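PDB 6RIW: ORF10 from Moritella marina, which probably elongates acyl chains during polyunsaturated fatty acid synthesis, this chain being the ketosynthase and chain length factor didomain of a longer synthase. Local coordinates for residues 763-768 against 878-883; 795-800 against 865-870. All coordinates share one frame; numbering follows the deposited sequence.

Contact 1 (763-768 against 878-883)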
ATOM      1  N   ALA A 763      -9.609   1.435 -27.123  1.00 13.67           N
ATOM      2  CA  ALA A 763     -10.885   2.014 -26.734  1.00 14.89           C
ATOM      3  C   ALA A 763     -10.561   3.242 -25.899  1.00 11.92           C
ATOM      4  O   ALA A 763      -9.421   3.426 -25.470  1.00 14.67           O
ATOM      5  CB  ALA A 763     -11.738   1.007 -25.929  1.00 15.64           C
ATOM      6  N   ARG A 764     -11.554   4.100 -25.704  1.00 13.24           N
ATOM      7  CA  ARG A 764     -11.403   5.267 -24.852  1.00 14.39           C
ATOM      8  C   ARG A 764     -12.160   5.053 -23.554  1.00 16.24           C
ATOM      9  O   ARG A 764     -13.262   4.502 -23.562  1.00 16.89           O
ATOM     10  CB  ARG A 764     -11.929   6.524 -25.544  1.00 17.68           C
ATOM     11  CG  ARG A 764     -10.879   7.145 -26.415  1.00 18.25           C
ATOM     12  CD  ARG A 764     -11.380   8.370 -27.159  1.00 25.53           C
ATOM     13  NE  ARG A 764     -10.333   8.662 -28.128  1.00 32.70           N
ATOM     14  CZ  ARG A 764     -10.301   8.157 -29.353  1.00 29.01           C
ATOM     15  NH1 ARG A 764      -9.287   8.450 -30.154  1.00 36.73           N
ATOM     16  NH2 ARG A 764     -11.304   7.396 -29.782  1.00 28.48           N
ATOM     17  N   ILE A 765     -11.589   5.518 -22.446  1.00 14.65           N
ATOM     18  CA  ILE A 765     -12.339   5.655 -21.200  1.00 16.76           C
ATOM     19  C   ILE A 765     -12.957   7.053 -21.205  1.00 13.86           C
ATOM     20  O   ILE A 765     -12.272   8.060 -20.999  1.00 16.00           O
ATOM     21  CB  ILE A 765     -11.469   5.429 -19.960  1.00 14.89           C
ATOM     22  CG1 ILE A 765     -10.737   4.091 -20.064  1.00 15.42           C
ATOM     23  CG2 ILE A 765     -12.366   5.444 -18.727  1.00 13.49           C
ATOM     24  CD1 ILE A 765      -9.765   3.782 -18.877  1.00 17.17           C
ATOM     25  N   ASP A 766     -14.269   7.117 -21.431  1.00 16.39           N
ATOM     26  CA  ASP A 766     -14.929   8.414 -21.535  1.00 18.16           C
ATOM     27  C   ASP A 766     -15.273   8.996 -20.170  1.00 19.40           C
ATOM     28  O   ASP A 766     -15.386  10.219 -20.035  1.00 18.12           O
ATOM     29  CB  ASP A 766     -16.198   8.297 -22.377  1.00 18.65           C
ATOM     30  CG  ASP A 766     -15.903   8.242 -23.870  1.00 28.91           C
ATOM     31  OD1 ASP A 766     -14.842   8.750 -24.298  1.00 30.23           O
ATOM     32  OD2 ASP A 766     -16.733   7.681 -24.618  1.00 38.97           O
ATOM     33  N   ALA A 767     -15.451   8.156 -19.152  1.00 15.60           N
ATOM     34  CA  ALA A 767     -15.813   8.678 -17.850  1.00 16.30           C
ATOM     35  C   ALA A 767     -15.561   7.617 -16.796  1.00 14.17           C
ATOM     36  O   ALA A 767     -15.745   6.427 -17.052  1.00 14.86           O
ATOM     37  CB  ALA A 767     -17.292   9.093 -17.804  1.00 19.39           C
ATOM     38  N   VAL A 768     -15.149   8.061 -15.617  1.00 13.35           N
ATOM     39  CA  VAL A 768     -15.199   7.236 -14.410  1.00 14.74           C
ATOM     40  C   VAL A 768     -15.789   8.107 -13.311  1.00 16.38           C
ATOM     41  O   VAL A 768     -15.365   9.252 -13.127  1.00 14.93           O
ATOM     42  CB  VAL A 768     -13.817   6.675 -14.014  1.00 15.87           C
ATOM     43  CG1 VAL A 768     -12.820   7.793 -13.702  1.00 19.06           C
ATOM     44  CG2 VAL A 768     -13.953   5.696 -12.814  1.00 17.51           C
ATOM     45  N   ALA A 878     -18.278   2.473  -8.250  1.00 12.48           N
ATOM     46  CA  ALA A 878     -17.618   3.057  -9.403  1.00 14.31           C
ATOM     47  C   ALA A 878     -18.428   2.719 -10.647  1.00 14.09           C
ATOM     48  O   ALA A 878     -18.975   1.616 -10.764  1.00 14.09           O
ATOM     49  CB  ALA A 878     -16.177   2.535  -9.553  1.00 17.01           C
ATOM     50  N   HIS A 879     -18.523   3.672 -11.566  1.00 11.28           N
ATOM     51  CA  HIS A 879     -19.172   3.418 -12.849  1.00 13.56           C
ATOM     52  C   HIS A 879     -18.351   4.054 -13.961  1.00 14.35           C
ATOM     53  O   HIS A 879     -17.963   5.225 -13.856  1.00 15.22           O
ATOM     54  CB  HIS A 879     -20.606   3.968 -12.855  1.00 12.91           C
ATOM     55  CG  HIS A 879     -21.556   3.188 -13.719  1.00 15.78           C
ATOM     56  ND1 HIS A 879     -22.141   2.001 -13.319  1.00 16.32           N
ATOM     57  CD2 HIS A 879     -22.038   3.448 -14.960  1.00 16.72           C
ATOM     58  CE1 HIS A 879     -22.932   1.559 -14.286  1.00 17.10           C
ATOM     59  NE2 HIS A 879     -22.891   2.422 -15.291  1.00 16.83           N
ATOM     60  N   LEU A 880     -18.081   3.284 -15.014  1.00 12.34           N
ATOM     61  CA  LEU A 880     -17.242   3.752 -16.110  1.00 14.28           C
ATOM     62  C   LEU A 880     -17.990   3.609 -17.423  1.00 16.59           C
ATOM     63  O   LEU A 880     -18.782   2.680 -17.600  1.00 15.14           O
ATOM     64  CB  LEU A 880     -15.937   2.958 -16.227  1.00 14.35           C
ATOM     65  CG  LEU A 880     -14.945   3.063 -15.081  1.00 13.49           C
ATOM     66  CD1 LEU A 880     -15.328   2.109 -13.972  1.00 17.58           C
ATOM     67  CD2 LEU A 880     -13.537   2.718 -15.597  1.00 12.41           C
ATOM     68  N   ILE A 881     -17.700   4.512 -18.351  1.00 13.13           N
ATOM     69  CA  ILE A 881     -18.175   4.396 -19.731  1.00 14.65           C
ATOM     70  C   ILE A 881     -16.952   4.305 -20.630  1.00 12.40           C
ATOM     71  O   ILE A 881     -16.094   5.191 -20.597  1.00 13.20           O
ATOM     72  CB  ILE A 881     -19.046   5.594 -20.153  1.00 16.50           C
ATOM     73  CG1 ILE A 881     -20.264   5.764 -19.235  1.00 19.18           C
ATOM     74  CG2 ILE A 881     -19.432   5.441 -21.618  1.00 18.93           C
ATOM     75  CD1 ILE A 881     -21.240   4.550 -19.251  1.00 18.53           C
ATOM     76  N   LEU A 882     -16.867   3.243 -21.424  1.00 13.03           N
ATOM     77  CA  LEU A 882     -15.815   3.085 -22.415  1.00 12.87           C
ATOM     78  C   LEU A 882     -16.451   3.108 -23.798  1.00 15.88           C
ATOM     79  O   LEU A 882     -17.611   2.716 -23.958  1.00 15.59           O
ATOM     80  CB  LEU A 882     -15.061   1.761 -22.235  1.00 13.70           C
ATOM     81  CG  LEU A 882     -13.915   1.782 -21.222  1.00 14.08           C
ATOM     82  CD1 LEU A 882     -14.462   1.979 -19.789  1.00 16.10           C
ATOM     83  CD2 LEU A 882     -13.097   0.504 -21.344  1.00 15.08           C
ATOM     84  N   SER A 883     -15.691   3.548 -24.803  1.00 15.23           N
ATOM     85  CA  SER A 883     -16.279   3.677 -26.134  1.00 19.57           C
ATOM     86  C   SER A 883     -15.298   3.184 -27.184  1.00 17.81           C
ATOM     87  O   SER A 883     -14.080   3.232 -26.994  1.00 18.31           O
ATOM     88  CB  SER A 883     -16.722   5.130 -26.392  1.00 23.38           C
ATOM     89  OG  SER A 883     -15.597   5.972 -26.564  1.00 28.71           O
TER

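Contact 2 (795-800 against 865-870)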
ATOM      1  N   ALA A 795     -29.673   5.011 -22.841  1.00 22.47           N
ATOM      2  CA  ALA A 795     -30.058   4.211 -23.999  1.00 21.19           C
ATOM      3  C   ALA A 795     -28.917   4.033 -24.995  1.00 22.65           C
ATOM      4  O   ALA A 795     -28.990   3.156 -25.865  1.00 25.01           O
ATOM      5  CB  ALA A 795     -31.269   4.856 -24.692  1.00 26.89           C
ATOM      6  N   ASP A 796     -27.863   4.841 -24.885  1.00 18.69           N
ATOM      7  CA  ASP A 796     -26.695   4.739 -25.746  1.00 22.66           C
ATOM      8  C   ASP A 796     -25.773   3.580 -25.381  1.00 19.94           C
ATOM      9  O   ASP A 796     -24.825   3.306 -26.127  1.00 21.94           O
ATOM     10  CB  ASP A 796     -25.901   6.049 -25.689  1.00 19.90           C
ATOM     11  CG  ASP A 796     -26.624   7.193 -26.359  1.00 27.19           C
ATOM     12  OD1 ASP A 796     -27.178   6.946 -27.456  1.00 27.03           O
ATOM     13  OD2 ASP A 796     -26.629   8.319 -25.799  1.00 28.71           O
ATOM     14  N   VAL A 797     -26.017   2.902 -24.268  1.00 21.40           N
ATOM     15  CA  VAL A 797     -25.131   1.839 -23.799  1.00 17.65           C
ATOM     16  C   VAL A 797     -25.541   0.510 -24.423  1.00 17.22           C
ATOM     17  O   VAL A 797     -26.692   0.071 -24.292  1.00 21.87           O
ATOM     18  CB  VAL A 797     -25.137   1.761 -22.264  1.00 17.21           C
ATOM     19  CG1 VAL A 797     -24.374   0.523 -21.793  1.00 18.16           C
ATOM     20  CG2 VAL A 797     -24.513   3.032 -21.660  1.00 21.01           C
ATOM     21  N   ALA A 798     -24.584  -0.145 -25.087  1.00 18.80           N
ATOM     22  CA  ALA A 798     -24.840  -1.385 -25.811  1.00 21.13           C
ATOM     23  C   ALA A 798     -24.869  -2.595 -24.886  1.00 23.31           C
ATOM     24  O   ALA A 798     -25.636  -3.538 -25.110  1.00 20.64           O
ATOM     25  CB  ALA A 798     -23.765  -1.591 -26.875  1.00 20.11           C
ATOM     26  N   SER A 799     -24.014  -2.605 -23.872  1.00 17.86           N
ATOM     27  CA  SER A 799     -23.924  -3.745 -22.972  1.00 15.72           C
ATOM     28  C   SER A 799     -23.293  -3.256 -21.679  1.00 19.04           C
ATOM     29  O   SER A 799     -22.762  -2.146 -21.610  1.00 15.05           O
ATOM     30  CB  SER A 799     -23.131  -4.886 -23.603  1.00 19.65           C
ATOM     31  OG  SER A 799     -21.791  -4.505 -23.876  1.00 19.81           O
ATOM     32  N   VAL A 800     -23.371  -4.098 -20.649  1.00 16.86           N
ATOM     33  CA  VAL A 800     -23.013  -3.713 -19.291  1.00 16.08           C
ATOM     34  C   VAL A 800     -22.091  -4.780 -18.737  1.00 16.19           C
ATOM     35  O   VAL A 800     -22.430  -5.969 -18.756  1.00 15.71           O
ATOM     36  CB  VAL A 800     -24.249  -3.561 -18.379  1.00 18.52           C
ATOM     37  CG1 VAL A 800     -23.813  -3.125 -16.978  1.00 17.47           C
ATOM     38  CG2 VAL A 800     -25.202  -2.559 -18.957  1.00 20.05           C
ATOM     39  N   HIS A 865     -20.795   2.153 -26.936  1.00 21.85           N
ATOM     40  CA  HIS A 865     -20.486   2.463 -25.548  1.00 18.73           C
ATOM     41  C   HIS A 865     -20.831   1.284 -24.658  1.00 20.25           C
ATOM     42  O   HIS A 865     -21.906   0.695 -24.790  1.00 19.45           O
ATOM     43  CB  HIS A 865     -21.270   3.676 -25.072  1.00 20.48           C
ATOM     44  CG  HIS A 865     -21.055   4.885 -25.928  1.00 24.39           C
ATOM     45  ND1 HIS A 865     -19.930   5.673 -25.817  1.00 25.54           N
ATOM     46  CD2 HIS A 865     -21.794   5.416 -26.927  1.00 28.03           C
ATOM     47  CE1 HIS A 865     -19.996   6.657 -26.700  1.00 28.47           C
ATOM     48  NE2 HIS A 865     -21.116   6.522 -27.387  1.00 30.73           N
ATOM     49  N   ILE A 866     -19.940   0.975 -23.716  1.00 16.91           N
ATOM     50  CA  ILE A 866     -20.179  -0.079 -22.735  1.00 15.13           C
ATOM     51  C   ILE A 866     -19.982   0.503 -21.341  1.00 13.64           C
ATOM     52  O   ILE A 866     -19.034   1.259 -21.106  1.00 16.15           O
ATOM     53  CB  ILE A 866     -19.259  -1.293 -22.977  1.00 15.77           C
ATOM     54  CG1 ILE A 866     -19.636  -1.988 -24.293  1.00 13.60           C
ATOM     55  CG2 ILE A 866     -19.322  -2.307 -21.787  1.00 15.11           C
ATOM     56  CD1 ILE A 866     -18.695  -3.131 -24.659  1.00 15.80           C
ATOM     57  N   ALA A 867     -20.907   0.198 -20.432  1.00 13.35           N
ATOM     58  CA  ALA A 867     -20.802   0.620 -19.046  1.00 13.39           C
ATOM     59  C   ALA A 867     -20.160  -0.493 -18.223  1.00 14.62           C
ATOM     60  O   ALA A 867     -20.439  -1.679 -18.443  1.00 14.80           O
ATOM     61  CB  ALA A 867     -22.180   0.964 -18.478  1.00 11.74           C
ATOM     62  N   ILE A 868     -19.301  -0.100 -17.276  1.00 13.31           N
ATOM     63  CA  ILE A 868     -18.713  -1.009 -16.293  1.00 12.70           C
ATOM     64  C   ILE A 868     -19.123  -0.532 -14.909  1.00 13.59           C
ATOM     65  O   ILE A 868     -19.014   0.661 -14.604  1.00 13.88           O
ATOM     66  CB  ILE A 868     -17.177  -1.053 -16.403  1.00 14.63           C
ATOM     67  CG1 ILE A 868     -16.744  -1.278 -17.860  1.00 11.99           C
ATOM     68  CG2 ILE A 868     -16.586  -2.102 -15.418  1.00 13.76           C
ATOM     69  CD1 ILE A 868     -15.189  -1.324 -18.043  1.00 12.51           C
ATOM     70  N   ASN A 869     -19.554  -1.467 -14.057  1.00 12.78           N
ATOM     71  CA  ASN A 869     -19.914  -1.166 -12.681  1.00 13.03           C
ATOM     72  C   ASN A 869     -18.937  -1.845 -11.726  1.00 13.89           C
ATOM     73  O   ASN A 869     -18.423  -2.926 -12.011  1.00 15.31           O
ATOM     74  CB  ASN A 869     -21.353  -1.620 -12.387  1.00 16.45           C
ATOM     75  CG  ASN A 869     -21.944  -0.933 -11.170  1.00 18.71           C
ATOM     76  OD1 ASN A 869     -21.950   0.296 -11.078  1.00 18.32           O
ATOM     77  ND2 ASN A 869     -22.422  -1.728 -10.211  1.00 17.15           N
ATOM     78  N   GLY A 870     -18.656  -1.183 -10.604  1.00 12.92           N
ATOM     79  CA  GLY A 870     -17.751  -1.707  -9.596  1.00 15.08           C
ATOM     80  C   GLY A 870     -18.256  -1.481  -8.184  1.00 15.38           C
ATOM     81  O   GLY A 870     -18.777  -0.402  -7.871  1.00 14.86           O
TER
HETATM   82  O   HOH W   1     -23.690   1.984 -27.920  1.00 31.23           O

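Contact 1 (763-768 against 878-883)
Arg764 and Ser883 form a hydrogen-bonded pair in an antiparallel ladder whose strand segments run at 149° to each other, and a classic beta bulge further along shifts the register by one residue. Both backbone bonds of that first pair are made, Arg764 N to Ser883 O at 3.0 Å and Ser883 N to Arg764 O at 2.9 Å. In the bulge Asp766 and Ala767 share one partner. The carbonyl oxygen of Ile881 takes a short but bent bond from Asp766 N, at 2.8 Å, and a weak, longer one from Ala767 N, while Ile881 N returns a bond to Ala767 O.

Asp766, in the bulge, has its CB directed toward the partner strand. Ser883 OG, placed between the backbone N and the carbonyl carbon (chi1 71°), donates to Asp766 OD2 over 2.8 Å. The hydroxyl approaches from above the carboxylate plane, 39° out of it, and ties the side chain of the bulge residue to the neighbouring strand.

The face carrying Ile765, Val768, Leu880 and Leu882 is apolar. Val768 CG2 rests on Leu880 CG at 3.6 Å, the two side chains lying alongside and pointing the same way. Ile765 and Leu882 pair likewise, CG1 to CG at 4.1 Å. Val673 of helix 668-682 lies against Ile765 and Val768, and Tyr670 against Leu880, while Leu882 meets Ile868 of the next strand; Leu789 and Leu787 of helix 776-790 pack on Ala767 and Ile881 from the other face. A sheet layer between helices in this way is characteristic of the thiolase fold, here in the second ketosynthase-like domain.

Contact 2 (795-800 against 865-870)
Ala798 N donates to His865 O at 2.8 Å, nearly straight at 168°, and Ala867 N donates to Ser799 O at 3.2 Å. These bonds join strands 797-801 and 865-870 in parallel, within the C-terminal part of the second thiolase-fold domain. Before the first bond a water accepts from His865 N and lies close to Asp796 O, at a distance short enough to leave that half of the bridge doubtful. Between the two direct bonds Ser799 N is buried without a partner.

The His865 ring turns its edge to Asp796 O, which lies near the ring plane and 3.8 Å from CD2. The carboxylate of Asp796 has another role, its OD2 accepting from Ser793 N. Ile866 carries the packing beside Ser799: its CG1, anti to the carbonyl carbon (chi1 -68°), lies 3.3 Å from Ser799 OG, and its CG2 is 3.4 Å from Ser799 O. An alanine here would probably open a gap beside Ser799 OG and O and leave Thr849 and Leu853 of helix 841-854 without the isoleucine branches they pack on. Val797 CG1, anti to its backbone N, touches Ala867 CB at 4.0 Å, and Tyr822 touches both residues. Where the paired strands continue, Val800 CA approaches Ala867 O to 3.4 Å in a CA-H...O contact.

In the fold
Contact 2 is nested in the chain loop closed by contact 1, and their centres lie about 9 Å apart. They meet through the successive strands 865-870 and 876-884, antiparallel neighbours joined by a probable hydrogen bond from Leu880 N to Ile868 O and by His879 ND1 with Asn869 OD1. Contact 1 is the more deeply buried, an antiparallel pairing with an apolar face of four side chains and one side-chain hydrogen bond. Contact 2, parallel and only partly buried, has fewer direct bonds, a water beside His865 N and a sparser apolar interface. Together they carry the strand order 763-772, 876-884, 865-870, 797-801 from the interior toward the periphery.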